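PDB 5IZ4: putative short-chain dehydrogenase/reductase from Burkholderia xenovorans, which probably acts as a nucleotide-dependent oxidoreductase of the short-chain dehydrogenase/reductase family, perhaps as a 3-oxoacyl-[acyl-carrier-protein] reductase, and binds ADP in its cofactor pocket. Local coordinates for residues V18-A23 and Y133-A138; S24-A29 and I99-T104; F71-G76 and R82-M87. All coordinates share one frame; numbering follows the deposited sequence.

Overall arrangement
The chain enters the parallel sheet of a Rossmann fold at strand 16-20, whose partner in contact 1 is helix 118-146; this contact closes the widest loop. Directly after the strand, the first turn of helix 25-36 meets Cys101, just beyond neighbouring strand 97-100, in contact 2, nested inside that loop. Contact 3 is nested deeper still: strand 68-72, outermost of the sheet within the chain, packs on helix 78-92, the next helix in sequence. Contacts 1 and 3 are centred about 8 Å apart, joined by Gln134, hydrogen-bonded to Gly76 O and weakly to Val75 O. Together the three link strands, helices and loops around ADP, which every contact touches.

Contact 1. Residues V18-A23 and Y133-A138; sequences VITGSA and YQMTRA. With ADP (adenosine-5'-diphosphate), chain B.
Thr20 and Met135 bring their side chains tip to tip between strand 16-20 and helix 118-146, with the methyl CG2 of Thr20 lying 3.6 Å from CG of Met135 and 3.9 Å from its SD. Farther back along the strand, Val18 and Met135 meet at a slant, and CG1 of Val18 lies 4.0 Å from CE of Met135. One methionine thus spans two strand residues that point to the same side of the sheet. Its CG leaves anti to the backbone N (chi1 -165°), and a bend at chi2 of 65° turns SD and CE along the strand to Val18. The contact is wholly apolar and buried.

The polar branch of Thr20 has a different task. With chi1 at 67°, OG1 sits between the backbone N and the carbonyl carbon, while CG2 is left to face the helix; OG1 is hydrogen-bonded to the backbone N of Ala102 and only weakly to that of Cys101. This ties Thr20 to the loop beyond strand 97-100.

Nucleotide contacts follow immediately. Thr20 and Gly21 begin the TGxxxGxG motif of short-chain dehydrogenases/reductases. CA of Gly21, at a positive phi, lies 3.6 Å from O4' of ADP, and CB of Ala23 lies 4.0 Å from O3' of ADP.

On helix 118-146, the guanidinium of Arg137 has CE1 of Tyr133 over one face, offset toward the rim, and its NH1 is hydrogen-bonded to Ile116 O and Phe113 O of the second subunit. Strand 16-20 runs between strands 40-45 and 97-100, and Met135 is also packed against Leu98 and Asn100 of the latter and Cys81 of helix 78-92.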
loop_
_atom_site.group_PDB
_atom_site.type_symbol
_atom_site.label_atom_id
_atom_site.label_comp_id
_atom_site.label_asym_id
_atom_site.label_seq_id
_atom_site.Cartn_x
_atom_site.Cartn_y
_atom_site.Cartn_z
ATOM N N VAL A 18 24.585 -10.993 -13.550
ATOM C CA VAL A 18 24.749 -9.887 -14.495
ATOM C C VAL A 18 24.290 -8.605 -13.810
ATOM O O VAL A 18 23.179 -8.547 -13.271
ATOM C CB VAL A 18 23.944 -10.136 -15.780
ATOM C CG1 VAL A 18 24.082 -8.951 -16.747
ATOM C CG2 VAL A 18 24.382 -11.445 -16.452
ATOM N N ILE A 19 25.136 -7.575 -13.821
ATOM C CA ILE A 19 24.848 -6.320 -13.123
ATOM C C ILE A 19 24.955 -5.176 -14.128
ATOM O O ILE A 19 26.046 -4.912 -14.647
ATOM C CB ILE A 19 25.812 -6.090 -11.944
ATOM C CG1 ILE A 19 25.829 -7.291 -10.970
ATOM C CG2 ILE A 19 25.455 -4.811 -11.181
ATOM C CD1 ILE A 19 27.018 -8.248 -11.180
ATOM N N THR A 20 23.839 -4.491 -14.402
ATOM C CA THR A 20 23.970 -3.239 -15.146
ATOM C C THR A 20 24.219 -2.096 -14.169
ATOM O O THR A 20 23.997 -2.222 -12.968
ATOM C CB THR A 20 22.743 -2.921 -16.004
ATOM O OG1 THR A 20 21.608 -2.644 -15.166
ATOM C CG2 THR A 20 22.430 -4.061 -16.973
ATOM N N GLY A 21 24.688 -0.968 -14.699
ATOM C CA GLY A 21 25.073 0.117 -13.816
ATOM C C GLY A 21 26.192 -0.270 -12.884
ATOM O O GLY A 21 26.268 0.241 -11.759
ATOM N N SER A 22 27.074 -1.162 -13.325
ATOM C CA SER A 22 28.039 -1.788 -12.432
ATOM C C SER A 22 29.312 -0.980 -12.246
ATOM O O SER A 22 30.179 -1.391 -11.463
ATOM C CB SER A 22 28.406 -3.184 -12.938
ATOM O OG SER A 22 29.089 -3.909 -11.922
ATOM N N ALA A 23 29.445 0.162 -12.926
ATOM C CA ALA A 23 30.671 0.945 -12.825
ATOM C C ALA A 23 30.790 1.711 -11.517
ATOM O O ALA A 23 31.896 2.144 -11.169
ATOM C CB ALA A 23 30.763 1.932 -13.985
ATOM N N TYR A 133 13.488 -2.936 -18.661
ATOM C CA TYR A 133 12.702 -3.980 -19.310
ATOM C C TYR A 133 13.504 -4.697 -20.397
ATOM O O TYR A 133 13.461 -5.931 -20.506
ATOM C CB TYR A 133 11.431 -3.384 -19.908
ATOM C CG TYR A 133 10.648 -4.397 -20.706
ATOM C CD1 TYR A 133 10.797 -4.492 -22.088
ATOM C CD2 TYR A 133 9.775 -5.279 -20.074
ATOM C CE1 TYR A 133 10.096 -5.431 -22.825
ATOM C CE2 TYR A 133 9.062 -6.221 -20.794
ATOM C CZ TYR A 133 9.232 -6.294 -22.176
ATOM O OH TYR A 133 8.531 -7.231 -22.890
ATOM N N GLN A 134 14.209 -3.938 -21.238
ATOM C CA GLN A 134 14.916 -4.554 -22.357
ATOM C C GLN A 134 16.027 -5.477 -21.869
ATOM O O GLN A 134 16.253 -6.548 -22.447
ATOM C CB GLN A 134 15.464 -3.470 -23.293
ATOM C CG GLN A 134 14.344 -2.784 -24.093
ATOM C CD GLN A 134 14.838 -1.722 -25.078
ATOM O OE1 GLN A 134 14.188 -1.468 -26.092
ATOM N NE2 GLN A 134 15.966 -1.077 -24.766
ATOM N N MET A 135 16.717 -5.089 -20.796
ATOM C CA MET A 135 17.760 -5.944 -20.238
ATOM C C MET A 135 17.155 -7.216 -19.661
ATOM O O MET A 135 17.654 -8.324 -19.899
ATOM C CB MET A 135 18.533 -5.180 -19.160
ATOM C CG MET A 135 19.836 -5.837 -18.770
ATOM S SD MET A 135 21.000 -5.848 -20.161
ATOM C CE MET A 135 22.007 -7.251 -19.686
ATOM N N THR A 136 16.065 -7.070 -18.906
ATOM C CA THR A 136 15.395 -8.224 -18.322
ATOM C C THR A 136 14.908 -9.174 -19.408
ATOM O O THR A 136 15.163 -10.382 -19.348
ATOM C CB THR A 136 14.230 -7.768 -17.449
ATOM O OG1 THR A 136 14.704 -6.891 -16.414
ATOM C CG2 THR A 136 13.575 -8.971 -16.804
ATOM N N ARG A 137 14.223 -8.633 -20.424
ATOM C CA ARG A 137 13.746 -9.451 -21.537
ATOM C C ARG A 137 14.886 -10.203 -22.209
ATOM O O ARG A 137 14.738 -11.384 -22.555
ATOM C CB ARG A 137 13.018 -8.585 -22.569
ATOM C CG ARG A 137 12.640 -9.356 -23.842
ATOM C CD ARG A 137 11.804 -8.522 -24.836
ATOM N NE ARG A 137 12.529 -7.356 -25.352
ATOM C CZ ARG A 137 11.968 -6.374 -26.047
ATOM N NH1 ARG A 137 10.671 -6.415 -26.334
ATOM N NH2 ARG A 137 12.711 -5.352 -26.472
ATOM N N ALA A 138 16.025 -9.532 -22.429
ATOM C CA ALA A 138 17.141 -10.189 -23.103
ATOM C C ALA A 138 17.675 -11.366 -22.294
ATOM O O ALA A 138 18.088 -12.380 -22.873
ATOM C CB ALA A 138 18.261 -9.182 -23.380
HETATM P PB ADP B . 23.316 4.555 -7.696
HETATM O O1B ADP B . 22.385 4.017 -8.842
HETATM O O2B ADP B . 24.485 3.625 -7.259
HETATM O O3B ADP B . 22.626 5.333 -6.531
HETATM P PA ADP B . 25.028 5.664 -9.954
HETATM O O1A ADP B . 24.707 6.898 -10.974
HETATM O O2A ADP B . 26.563 5.527 -9.706
HETATM O O3A ADP B . 24.075 5.867 -8.704
HETATM O "O5'" ADP B . 24.499 4.431 -10.924
HETATM C "C5'" ADP B . 23.942 4.663 -12.228
HETATM C "C4'" ADP B . 24.802 3.821 -13.175
HETATM O "O4'" ADP B . 24.070 3.562 -14.438
HETATM C "C3'" ADP B . 26.131 4.500 -13.591
HETATM O "O3'" ADP B . 27.161 3.567 -13.759
HETATM C "C2'" ADP B . 25.719 5.077 -14.974
HETATM O "O2'" ADP B . 26.929 5.262 -15.711
HETATM C "C1'" ADP B . 24.895 3.929 -15.525
HETATM N N9 ADP B . 24.066 4.359 -16.670
HETATM C C8 ADP B . 23.457 5.600 -16.914
HETATM N N7 ADP B . 22.810 5.584 -18.056
HETATM C C5 ADP B . 22.993 4.320 -18.580
HETATM C C6 ADP B . 22.556 3.724 -19.750
HETATM N N6 ADP B . 21.794 4.420 -20.629
HETATM N N1 ADP B . 22.896 2.454 -19.998
HETATM C C2 ADP B . 23.662 1.796 -19.111
HETATM N N3 ADP B . 24.124 2.290 -17.977
HETATM C C4 ADP B . 23.770 3.559 -17.728
#

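Contact 2. Residues S24-A29 and I99-T104; sequences SGIGAA and INCAGT. With ADP (adenosine-5'-diphosphate), chain B.
The glycine-rich TGxxxGxG turn of the cofactor site meets the Asn-Cys-Ala-Gly segment, the counterpart of the NNAG motif of classical short-chain dehydrogenases/reductases, where Gly27 lies against Cys101. SG of Cys101 is 3.6 Å from CA of Gly27, and the two CA atoms are just 5.3 Å apart, a close approach with no side chain on the glycine. The thiol branch lies beside its own backbone N, anti to the carbonyl carbon (chi1 -50°), which lets SG of Cys101 also reach CG2 of Ile26 at 4.1 Å.

ADP bridges the two segments as well. Near the amino end of helix 25-36 the backbone N of Ile26 donates to O2B of the beta phosphate, although the modelled bond is very short and its exact length doubtful. Ser24 OG donates to O2A of the alpha phosphate and weakly accepts from ribose O3'. Across the pocket Gly103 N donates to ribose O4' over 3.3 Å with an N-H...O angle of 160°, and CB of Ala102 lies 3.5 Å from adenine N3.

Strand 97-100 is hydrogen-bonded through its backbone to strand 16-20 at Ile99 and to strand 153-158 at Asn100. Ile26 and Cys101 both touch Val158 of strand 153-158, and helix 238-250 packs on Ile26 through Ile241.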
loop_
_atom_site.group_PDB
_atom_site.type_symbol
_atom_site.label_atom_id
_atom_site.label_comp_id
_atom_site.label_asym_id
_atom_site.label_seq_id
_atom_site.Cartn_x
_atom_site.Cartn_y
_atom_site.Cartn_z
ATOM N N SER A 24 29.690 1.899 -10.788
ATOM C CA SER A 24 29.720 2.770 -9.624
ATOM C C SER A 24 28.513 2.477 -8.750
ATOM O O SER A 24 27.631 1.695 -9.113
ATOM C CB SER A 24 29.728 4.244 -10.029
ATOM O OG SER A 24 28.585 4.534 -10.816
ATOM N N GLY A 25 28.501 3.119 -7.582
ATOM C CA GLY A 25 27.334 3.125 -6.715
ATOM C C GLY A 25 26.852 1.735 -6.353
ATOM O O GLY A 25 27.639 0.831 -6.042
ATOM N N ILE A 26 25.528 1.566 -6.392
ATOM C CA ILE A 26 24.903 0.320 -5.946
ATOM C C ILE A 26 25.334 -0.849 -6.823
ATOM O O ILE A 26 25.602 -1.949 -6.329
ATOM C CB ILE A 26 23.373 0.494 -5.928
ATOM C CG1 ILE A 26 22.969 1.415 -4.776
ATOM C CG2 ILE A 26 22.660 -0.867 -5.855
ATOM C CD1 ILE A 26 21.538 1.910 -4.869
ATOM N N GLY A 27 25.391 -0.641 -8.141
ATOM C CA GLY A 27 25.801 -1.723 -9.019
ATOM C C GLY A 27 27.213 -2.199 -8.735
ATOM O O GLY A 27 27.476 -3.406 -8.677
ATOM N N ALA A 28 28.142 -1.258 -8.545
ATOM C CA ALA A 28 29.513 -1.628 -8.201
ATOM C C ALA A 28 29.557 -2.422 -6.901
ATOM O O ALA A 28 30.250 -3.443 -6.800
ATOM C CB ALA A 28 30.375 -0.379 -8.077
ATOM N N ALA A 29 28.837 -1.951 -5.886
ATOM C CA ALA A 29 28.800 -2.669 -4.615
ATOM C C ALA A 29 28.165 -4.045 -4.769
ATOM O O ALA A 29 28.552 -4.994 -4.073
ATOM C CB ALA A 29 28.032 -1.848 -3.578
ATOM N N ILE A 99 20.780 -7.984 -11.933
ATOM C CA ILE A 99 20.551 -6.846 -11.045
ATOM C C ILE A 99 20.559 -5.590 -11.917
ATOM O O ILE A 99 21.613 -5.165 -12.410
ATOM C CB ILE A 99 21.604 -6.756 -9.932
ATOM C CG1 ILE A 99 22.009 -8.149 -9.421
ATOM C CG2 ILE A 99 21.074 -5.899 -8.776
ATOM C CD1 ILE A 99 20.913 -8.909 -8.672
ATOM N N ASN A 100 19.386 -4.992 -12.112
ATOM C CA ASN A 100 19.230 -3.823 -12.981
ATOM C C ASN A 100 19.524 -2.558 -12.182
ATOM O O ASN A 100 18.632 -1.972 -11.572
ATOM C CB ASN A 100 17.822 -3.781 -13.568
ATOM C CG ASN A 100 17.593 -4.855 -14.614
ATOM O OD1 ASN A 100 18.301 -4.911 -15.614
ATOM N ND2 ASN A 100 16.613 -5.732 -14.375
ATOM N N CYS A 101 20.784 -2.110 -12.210
ATOM C CA CYS A 101 21.179 -0.891 -11.512
ATOM C C CYS A 101 21.442 0.282 -12.447
ATOM O O CYS A 101 21.679 1.392 -11.961
ATOM C CB CYS A 101 22.429 -1.124 -10.655
ATOM S SG CYS A 101 22.324 -2.583 -9.587
ATOM N N ALA A 102 21.411 0.072 -13.756
ATOM C CA ALA A 102 21.586 1.184 -14.678
ATOM C C ALA A 102 20.448 2.179 -14.491
ATOM O O ALA A 102 19.279 1.789 -14.395
ATOM C CB ALA A 102 21.618 0.672 -16.117
ATOM N N GLY A 103 20.790 3.460 -14.413
ATOM C CA GLY A 103 19.753 4.466 -14.259
ATOM C C GLY A 103 20.320 5.853 -14.442
ATOM O O GLY A 103 21.537 6.051 -14.492
ATOM N N THR A 104 19.415 6.821 -14.553
ATOM C CA THR A 104 19.845 8.199 -14.711
ATOM C C THR A 104 18.811 9.127 -14.096
ATOM O O THR A 104 17.667 8.741 -13.844
ATOM C CB THR A 104 20.074 8.564 -16.185
ATOM O OG1 THR A 104 20.764 9.816 -16.260
ATOM C CG2 THR A 104 18.745 8.698 -16.906
HETATM P PB ADP B . 23.316 4.555 -7.696
HETATM O O1B ADP B . 22.385 4.017 -8.842
HETATM O O2B ADP B . 24.485 3.625 -7.259
HETATM O O3B ADP B . 22.626 5.333 -6.531
HETATM P PA ADP B . 25.028 5.664 -9.954
HETATM O O1A ADP B . 24.707 6.898 -10.974
HETATM O O2A ADP B . 26.563 5.527 -9.706
HETATM O O3A ADP B . 24.075 5.867 -8.704
HETATM O "O5'" ADP B . 24.499 4.431 -10.924
HETATM C "C5'" ADP B . 23.942 4.663 -12.228
HETATM C "C4'" ADP B . 24.802 3.821 -13.175
HETATM O "O4'" ADP B . 24.070 3.562 -14.438
HETATM C "C3'" ADP B . 26.131 4.500 -13.591
HETATM O "O3'" ADP B . 27.161 3.567 -13.759
HETATM C "C2'" ADP B . 25.719 5.077 -14.974
HETATM O "O2'" ADP B . 26.929 5.262 -15.711
HETATM C "C1'" ADP B . 24.895 3.929 -15.525
HETATM N N9 ADP B . 24.066 4.359 -16.670
HETATM C C8 ADP B . 23.457 5.600 -16.914
HETATM N N7 ADP B . 22.810 5.584 -18.056
HETATM C C5 ADP B . 22.993 4.320 -18.580
HETATM C C6 ADP B . 22.556 3.724 -19.750
HETATM N N6 ADP B . 21.794 4.420 -20.629
HETATM N N1 ADP B . 22.896 2.454 -19.998
HETATM C C2 ADP B . 23.662 1.796 -19.111
HETATM N N3 ADP B . 24.124 2.290 -17.977
HETATM C C4 ADP B . 23.770 3.559 -17.728
#

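Contact 3. Residues F71-G76 and R82-M87; sequences FDADVG and RHAVDM. With ADP (adenosine-5'-diphosphate), chain B.
The ring of Phe71 takes the methyl of Ala84 obliquely and has CB of Ala73 at its edge, in the ring plane. CD1 of Phe71 is 3.4 Å from CB of Ala84, the closest approach between the two segments, which belong to strand 68-72 and helix 78-92, a consecutive beta-alpha unit of the Rossmann fold. With chi1 at 65°, CG between the backbone N and the carbonyl carbon, the Phe71 ring lies against that methyl. SD of Met87, modelled in two conformers, comes within 3.7 Å of CB of Phe71 in one of them, a less certain touch. CB of Ala73 adds a looser contact with CB of Ala84 at 4.3 Å. Val18 of strand 16-20 packs on Phe71 as well.

Beyond the strand the same segment reads the adenine of ADP, in the manner of classical short-chain dehydrogenases/reductases. Val75 N donates to adenine N1 over 3.0 Å, while its CG2 methyl is 3.6 Å from that N1. Adenine N6 donates to OD1 of Asp74 at 2.9 Å (angle 156°). That same OD1 closes an Asx turn, accepting on its anti side from Gly76 N, with the donor 30° out of the carboxylate plane.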
loop_
_atom_site.group_PDB
_atom_site.type_symbol
_atom_site.label_atom_id
_atom_site.label_comp_id
_atom_site.label_asym_id
_atom_site.label_seq_id
_atom_site.Cartn_x
_atom_site.Cartn_y
_atom_site.Cartn_z
ATOM N N PHE A 71 31.149 -5.908 -19.865
ATOM C CA PHE A 71 30.475 -5.602 -21.117
ATOM C C PHE A 71 30.046 -4.141 -21.132
ATOM O O PHE A 71 29.717 -3.561 -20.090
ATOM C CB PHE A 71 29.266 -6.536 -21.355
ATOM C CG PHE A 71 28.150 -6.388 -20.349
ATOM C CD1 PHE A 71 27.136 -5.455 -20.543
ATOM C CD2 PHE A 71 28.089 -7.210 -19.232
ATOM C CE1 PHE A 71 26.093 -5.333 -19.627
ATOM C CE2 PHE A 71 27.052 -7.092 -18.313
ATOM C CZ PHE A 71 26.051 -6.156 -18.514
ATOM N N ASP A 72 30.089 -3.541 -22.319
ATOM C CA ASP A 72 29.491 -2.231 -22.522
ATOM C C ASP A 72 28.048 -2.413 -22.969
ATOM O O ASP A 72 27.750 -3.295 -23.780
ATOM C CB ASP A 72 30.238 -1.418 -23.579
ATOM C CG ASP A 72 31.620 -0.986 -23.141
ATOM O OD1 ASP A 72 32.025 -1.257 -21.998
ATOM O OD2 ASP A 72 32.308 -0.356 -23.970
ATOM N N ALA A 73 27.153 -1.576 -22.440
ATOM C CA ALA A 73 25.785 -1.540 -22.945
ATOM C C ALA A 73 25.104 -0.251 -22.520
ATOM O O ALA A 73 25.137 0.120 -21.345
ATOM C CB ALA A 73 24.971 -2.741 -22.454
ATOM N N ASP A 74 24.496 0.425 -23.480
ATOM C CA ASP A 74 23.524 1.477 -23.213
ATOM C C ASP A 74 22.192 0.741 -23.171
ATOM O O ASP A 74 21.681 0.320 -24.207
ATOM C CB ASP A 74 23.588 2.540 -24.310
ATOM C CG ASP A 74 22.553 3.650 -24.151
ATOM O OD1 ASP A 74 21.573 3.477 -23.409
ATOM O OD2 ASP A 74 22.712 4.707 -24.804
ATOM N N VAL A 75 21.644 0.537 -21.968
ATOM C CA VAL A 75 20.485 -0.346 -21.863
ATOM C C VAL A 75 19.264 0.225 -22.576
ATOM O O VAL A 75 18.329 -0.525 -22.884
ATOM C CB VAL A 75 20.136 -0.678 -20.391
ATOM C CG1 VAL A 75 21.234 -1.537 -19.739
ATOM C CG2 VAL A 75 19.878 0.590 -19.582
ATOM N N GLY A 76 19.239 1.526 -22.862
ATOM C CA GLY A 76 18.154 2.073 -23.654
ATOM C C GLY A 76 18.112 1.552 -25.079
ATOM O O GLY A 76 17.088 1.695 -25.758
ATOM N N ARG A 82 20.825 -7.155 -25.964
ATOM C CA ARG A 82 20.972 -8.476 -26.567
ATOM C C ARG A 82 22.436 -8.861 -26.719
ATOM O O ARG A 82 22.812 -10.009 -26.451
ATOM C CB ARG A 82 20.285 -8.517 -27.931
ATOM C CG ARG A 82 18.826 -8.099 -27.920
ATOM C CD ARG A 82 17.940 -9.161 -27.308
ATOM N NE ARG A 82 16.531 -8.886 -27.581
ATOM C CZ ARG A 82 15.526 -9.672 -27.213
ATOM N NH1 ARG A 82 15.766 -10.798 -26.556
ATOM N NH2 ARG A 82 14.279 -9.336 -27.513
ATOM N N HIS A 83 23.270 -7.933 -27.207
ATOM C CA HIS A 83 24.691 -8.227 -27.351
ATOM C C HIS A 83 25.325 -8.563 -26.008
ATOM O O HIS A 83 26.159 -9.474 -25.916
ATOM C CB HIS A 83 25.412 -7.045 -27.993
ATOM C CG HIS A 83 26.862 -7.299 -28.267
ATOM N ND1 HIS A 83 27.841 -7.123 -27.313
ATOM C CD2 HIS A 83 27.498 -7.716 -29.386
ATOM C CE1 HIS A 83 29.019 -7.418 -27.834
ATOM N NE2 HIS A 83 28.838 -7.780 -29.091
ATOM N N ALA A 84 24.943 -7.834 -24.957
ATOM C CA ALA A 84 25.500 -8.086 -23.628
ATOM C C ALA A 84 25.181 -9.499 -23.162
ATOM O O ALA A 84 26.060 -10.223 -22.672
ATOM C CB ALA A 84 24.974 -7.047 -22.639
ATOM N N VAL A 85 23.922 -9.920 -23.322
ATOM C CA VAL A 85 23.546 -11.269 -22.922
ATOM C C VAL A 85 24.255 -12.300 -23.788
ATOM O O VAL A 85 24.666 -13.359 -23.297
ATOM C CB VAL A 85 22.016 -11.424 -22.955
ATOM C CG1 VAL A 85 21.619 -12.881 -22.850
ATOM C CG2 VAL A 85 21.391 -10.615 -21.822
ATOM N N ASP A 86 24.440 -12.001 -25.084
ATOM C CA ASP A 86 25.193 -12.911 -25.942
ATOM C C ASP A 86 26.617 -13.094 -25.437
ATOM O O ASP A 86 27.160 -14.203 -25.490
ATOM C CB ASP A 86 25.219 -12.393 -27.379
ATOM C CG ASP A 86 23.917 -12.624 -28.108
ATOM O OD1 ASP A 86 23.080 -13.399 -27.600
ATOM O OD2 ASP A 86 23.739 -12.038 -29.201
ATOM N N MET A 87 27.246 -12.009 -24.972
ATOM C CA MET A 87 28.610 -12.114 -24.460
ATOM C C MET A 87 28.661 -12.994 -23.219
ATOM O O MET A 87 29.565 -13.828 -23.077
ATOM C CB MET A 87 29.171 -10.719 -24.169
ATOM C CG MET A 87 30.614 -10.701 -23.660
ATOM S SD MET A 87 31.227 -9.047 -23.243
ATOM C CE MET A 87 30.808 -8.156 -24.740
HETATM P PB ADP B . 23.316 4.555 -7.696
HETATM O O1B ADP B . 22.385 4.017 -8.842
HETATM O O2B ADP B . 24.485 3.625 -7.259
HETATM O O3B ADP B . 22.626 5.333 -6.531
HETATM P PA ADP B . 25.028 5.664 -9.954
HETATM O O1A ADP B . 24.707 6.898 -10.974
HETATM O O2A ADP B . 26.563 5.527 -9.706
HETATM O O3A ADP B . 24.075 5.867 -8.704
HETATM O "O5'" ADP B . 24.499 4.431 -10.924
HETATM C "C5'" ADP B . 23.942 4.663 -12.228
HETATM C "C4'" ADP B . 24.802 3.821 -13.175
HETATM O "O4'" ADP B . 24.070 3.562 -14.438
HETATM C "C3'" ADP B . 26.131 4.500 -13.591
HETATM O "O3'" ADP B . 27.161 3.567 -13.759
HETATM C "C2'" ADP B . 25.719 5.077 -14.974
HETATM O "O2'" ADP B . 26.929 5.262 -15.711
HETATM C "C1'" ADP B . 24.895 3.929 -15.525
HETATM N N9 ADP B . 24.066 4.359 -16.670
HETATM C C8 ADP B . 23.457 5.600 -16.914
HETATM N N7 ADP B . 22.810 5.584 -18.056
HETATM C C5 ADP B . 22.993 4.320 -18.580
HETATM C C6 ADP B . 22.556 3.724 -19.750
HETATM N N6 ADP B . 21.794 4.420 -20.629
HETATM N N1 ADP B . 22.896 2.454 -19.998
HETATM C C2 ADP B . 23.662 1.796 -19.111
HETATM N N3 ADP B . 24.124 2.290 -17.977
HETATM C C4 ADP B . 23.770 3.559 -17.728
#